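PDB 3FY6: integron cassette protein from Vibrio cholerae, which is of unknown function but pairs two-fold symmetrically, each chain lodging its C-terminal end against the other. Local coordinates for the interface of chains A and B. Numbering follows the deposited sequence. Chains: chain A/B, Integron cassette protein.

Contact 1 and contact 2 belong to one two-fold symmetric interface, and the centres of their C-alpha atoms lie about 15 Å apart. Contact 1 brings the same proline-rich loop of both chains together. In contact 2 the C-terminal helix 120-125 of chain B reaches over to helices 77-89 and 95-114 of chain A, and the twin completes the exchange of ends. They share no residue, but the chain A loop of contact 1 runs directly into helix 77-89, which carries A:Leu80 and A:Ala84 of contact 2. This arrangement is consistent with a dimer, although the assembly alone does not prove one.

Contact 1: the interface of chains A and B. Residues chain A 73-76; chain B 63, 72-75.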
# COMPACT_ATOMS: atom_id res chain seq x y z
N PRO A 73 2.72 -3.86 1.37
CA PRO A 73 3.02 -2.65 2.12
C PRO A 73 2.22 -1.49 1.55
O PRO A 73 1.80 -1.56 0.40
CB PRO A 73 4.50 -2.40 1.83
CG PRO A 73 4.84 -3.28 0.64
CD PRO A 73 3.61 -4.00 0.20
N PRO A 74 2.00 -0.44 2.34
CA PRO A 74 1.34 0.74 1.78
C PRO A 74 2.13 1.22 0.55
O PRO A 74 3.35 1.06 0.50
CB PRO A 74 1.42 1.76 2.91
CG PRO A 74 1.53 0.91 4.17
CD PRO A 74 2.35 -0.27 3.77
N GLU A 75 1.44 1.77 -0.44
CA GLU A 75 2.09 2.15 -1.69
C GLU A 75 3.15 3.25 -1.49
O GLU A 75 4.12 3.32 -2.24
CB GLU A 75 1.04 2.57 -2.73
CG GLU A 75 1.54 3.55 -3.79
CD GLU A 75 2.50 2.92 -4.80
OE1 GLU A 75 2.34 1.71 -5.09
OE2 GLU A 75 3.40 3.63 -5.30
N ILE A 76 2.97 4.09 -0.48
CA ILE A 76 3.91 5.17 -0.20
C ILE A 76 5.23 4.72 0.47
O ILE A 76 6.13 5.54 0.69
CB ILE A 76 3.26 6.22 0.71
CG1 ILE A 76 4.03 7.55 0.64
CG2 ILE A 76 3.16 5.68 2.15
CD1 ILE A 76 3.39 8.67 1.47
N GLN B 63 -5.91 4.31 -5.94
CA GLN B 63 -4.83 5.01 -5.23
C GLN B 63 -4.93 6.51 -5.51
O GLN B 63 -4.60 7.33 -4.65
CB GLN B 63 -3.45 4.50 -5.66
CG GLN B 63 -3.16 3.07 -5.26
CD GLN B 63 -2.83 2.94 -3.79
OE1 GLN B 63 -2.32 3.87 -3.17
NE2 GLN B 63 -3.12 1.77 -3.22
N TYR B 72 -3.11 6.09 2.24
CA TYR B 72 -2.08 5.38 1.48
C TYR B 72 -2.14 3.86 1.69
O TYR B 72 -1.33 3.30 2.42
CB TYR B 72 -0.69 5.95 1.80
CG TYR B 72 -0.64 7.46 1.65
CD1 TYR B 72 -0.52 8.05 0.40
CD2 TYR B 72 -0.73 8.29 2.76
CE1 TYR B 72 -0.48 9.43 0.26
CE2 TYR B 72 -0.69 9.67 2.63
CZ TYR B 72 -0.57 10.23 1.37
OH TYR B 72 -0.53 11.59 1.23
N PRO B 73 -3.09 3.19 1.03
CA PRO B 73 -3.28 1.76 1.26
C PRO B 73 -2.31 0.93 0.43
O PRO B 73 -1.66 1.45 -0.48
CB PRO B 73 -4.70 1.50 0.74
CG PRO B 73 -5.07 2.72 -0.09
CD PRO B 73 -3.89 3.66 -0.10
N PRO B 74 -2.22 -0.37 0.73
CA PRO B 74 -1.35 -1.22 -0.08
C PRO B 74 -1.77 -1.16 -1.54
O PRO B 74 -2.95 -0.97 -1.83
CB PRO B 74 -1.59 -2.61 0.50
CG PRO B 74 -2.04 -2.35 1.91
CD PRO B 74 -2.87 -1.10 1.82
N GLU B 75 -0.81 -1.30 -2.45
CA GLU B 75 -1.09 -1.23 -3.88
C GLU B 75 -2.12 -2.27 -4.33
O GLU B 75 -2.85 -2.06 -5.30
CB GLU B 75 0.21 -1.39 -4.67
CG GLU B 75 0.02 -1.66 -6.15
CD GLU B 75 -0.70 -0.53 -6.87
OE1 GLU B 75 -0.52 0.64 -6.47
OE2 GLU B 75 -1.45 -0.82 -7.83
O HOH W 1 2.03 -1.73 -2.10
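A:Glu75 and B:Pro73 join the two loops through a backbone hydrogen bond, A:Glu75 N to B:Pro73 O, of 3.1 Å. The N-H comes from above the carbonyl plane, 50° out of it. From the opposite face B:Gln63 NE2 donates to the same oxygen at 3.1 Å, so a buttressing amide of B's own helix and a backbone N-H of the partner grip B:Pro73 O together. The B:Gln63 amide oxygen OE1 makes a loose contact with A:Glu75 CB.

Packing is tight at the prolines. A:Pro74 and B:Pro74 form an antiparallel bridge, their CA atoms 3.8 Å apart, and A:Pro74 CB comes within 3.2 Å of B:Tyr72 O. The apolar end beside it shows ordinary van der Waals packing. A:Ile76 holds CG1 anti to its backbone N (chi1 -161°), and with the chain extended beyond it CD1 lies over the centre of the B:Tyr72 ring, 4.0 Å above its plane, while the branch methyl CG2 meets B:Tyr72 CB.

The glutamate end is looser. A water spans A:Pro73 O and B:Glu75 N, lying 2.9 Å from the latter. Beyond it the poorly ordered side chains of A:Glu75 and B:Glu75 are modelled alongside each other; their OE1 atoms are 3.3 Å apart, a doubtful approach.

Within the fold, these loop residues follow helix 62-68, which holds B:Gln63, and lead into helix 77-89.

Contact 2: the interface of chains A and B. Residues chain A 80, 84, 101, 104-105; chain B 117, 119, 121-122.
Helices 77-89 and 95-114 of chain A receive the C-terminal helix 120-125 of chain B and the loop just before it. B:Trp122 enters between the two helices, and its indole N-H, NE1, donates to the backbone carbonyl A:Glu101 O at 2.9 Å. The acceptor lies close to the ring plane, 9° out of it, whereas the donor is tilted 34° from the carbonyl plane. The indole's CG is anti to its own carbonyl carbon (chi1 -70°), which sends the ring toward chain A.

Around the six-membered ring, A:Val105 CG2 touches CZ2 of B:Trp122 at 3.4 Å, the two side chains meeting at about a right angle. A:Leu80 offers CB and CD2 to CH2 and CZ3, and its carbonyl oxygen sits at the indole edge. One indole face is taken by CD2 of neighbouring B:Phe121, 3.7 Å above the plane, and the tip of that phenyl ring, CZ, approaches A:Ala84 CA.

A second polar link is formed by the A:Glu101 carboxylate. B:Ser119 OG donates to A:Glu101 OE1 at 2.7 Å, on the syn lone pair of OE1, the side of the other carboxylate oxygen. The same hydroxyl accepts from B:Trp122 N at 3.2 Å, as an N-terminal cap of helix 120-125 would. B:Phe121 CB packs against A:Glu101 CD, while A:Leu104 CD1 presses on B:Ser119 CB, a tight 3.4 Å.

By fixing one chain's C-terminal end on the other's helices, the site probably helps hold the pair together.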
# COMPACT_ATOMS: atom_id res chain seq x y z
N LEU A 80 8.72 6.84 1.40
CA LEU A 80 9.26 7.03 2.76
C LEU A 80 10.75 6.70 2.84
O LEU A 80 11.52 7.46 3.41
CB LEU A 80 8.51 6.19 3.79
CG LEU A 80 7.01 6.45 3.95
CD1 LEU A 80 6.54 5.88 5.28
CD2 LEU A 80 6.68 7.94 3.85
N ALA A 84 13.75 9.43 4.01
CA ALA A 84 14.76 9.23 5.04
C ALA A 84 16.17 9.36 4.45
O ALA A 84 17.06 9.99 5.04
CB ALA A 84 14.58 7.88 5.70
N GLU A 101 14.34 5.88 12.16
CA GLU A 101 13.25 6.31 11.29
C GLU A 101 12.86 5.20 10.28
O GLU A 101 11.67 4.96 10.04
CB GLU A 101 13.59 7.63 10.60
CG GLU A 101 13.82 8.82 11.58
CD GLU A 101 12.64 9.07 12.52
OE1 GLU A 101 11.51 8.68 12.20
OE2 GLU A 101 12.84 9.66 13.60
N LEU A 104 10.99 2.43 11.96
CA LEU A 104 9.58 2.72 12.19
C LEU A 104 8.77 2.41 10.92
O LEU A 104 7.59 2.05 11.00
CB LEU A 104 9.36 4.17 12.66
CG LEU A 104 9.98 4.63 13.98
CD1 LEU A 104 9.55 6.07 14.30
CD2 LEU A 104 9.59 3.71 15.14
N VAL A 105 9.39 2.55 9.76
CA VAL A 105 8.68 2.19 8.53
C VAL A 105 8.51 0.67 8.45
O VAL A 105 7.44 0.17 8.09
CB VAL A 105 9.39 2.70 7.28
CG1 VAL A 105 8.63 2.24 6.04
CG2 VAL A 105 9.48 4.22 7.31
N PRO B 117 3.67 5.54 10.94
CA PRO B 117 4.75 5.92 11.85
C PRO B 117 4.44 7.26 12.53
O PRO B 117 3.92 8.17 11.89
CB PRO B 117 5.96 6.04 10.91
CG PRO B 117 5.65 5.08 9.80
CD PRO B 117 4.16 5.13 9.61
N SER B 119 6.67 9.20 14.74
CA SER B 119 7.78 10.03 15.22
C SER B 119 7.63 11.46 14.70
O SER B 119 6.88 11.70 13.75
CB SER B 119 9.12 9.46 14.75
OG SER B 119 9.22 9.56 13.34
N PHE B 121 9.70 13.03 12.96
CA PHE B 121 10.18 13.00 11.58
C PHE B 121 9.08 12.59 10.60
O PHE B 121 8.87 13.24 9.57
CB PHE B 121 11.37 12.04 11.45
CG PHE B 121 12.01 12.04 10.09
CD1 PHE B 121 12.87 13.07 9.72
CD2 PHE B 121 11.77 11.02 9.20
CE1 PHE B 121 13.49 13.06 8.48
CE2 PHE B 121 12.38 11.01 7.95
CZ PHE B 121 13.24 12.04 7.59
N TRP B 122 8.36 11.52 10.93
CA TRP B 122 7.35 11.02 10.01
C TRP B 122 6.07 11.85 10.03
O TRP B 122 5.40 12.01 9.01
CB TRP B 122 7.05 9.53 10.26
CG TRP B 122 8.20 8.67 9.84
CD1 TRP B 122 8.90 7.78 10.62
CD2 TRP B 122 8.82 8.65 8.56
NE1 TRP B 122 9.89 7.19 9.88
CE2 TRP B 122 9.87 7.71 8.61
CE3 TRP B 122 8.59 9.34 7.36
CZ2 TRP B 122 10.68 7.45 7.52
CZ3 TRP B 122 9.39 9.08 6.28
CH2 TRP B 122 10.43 8.14 6.36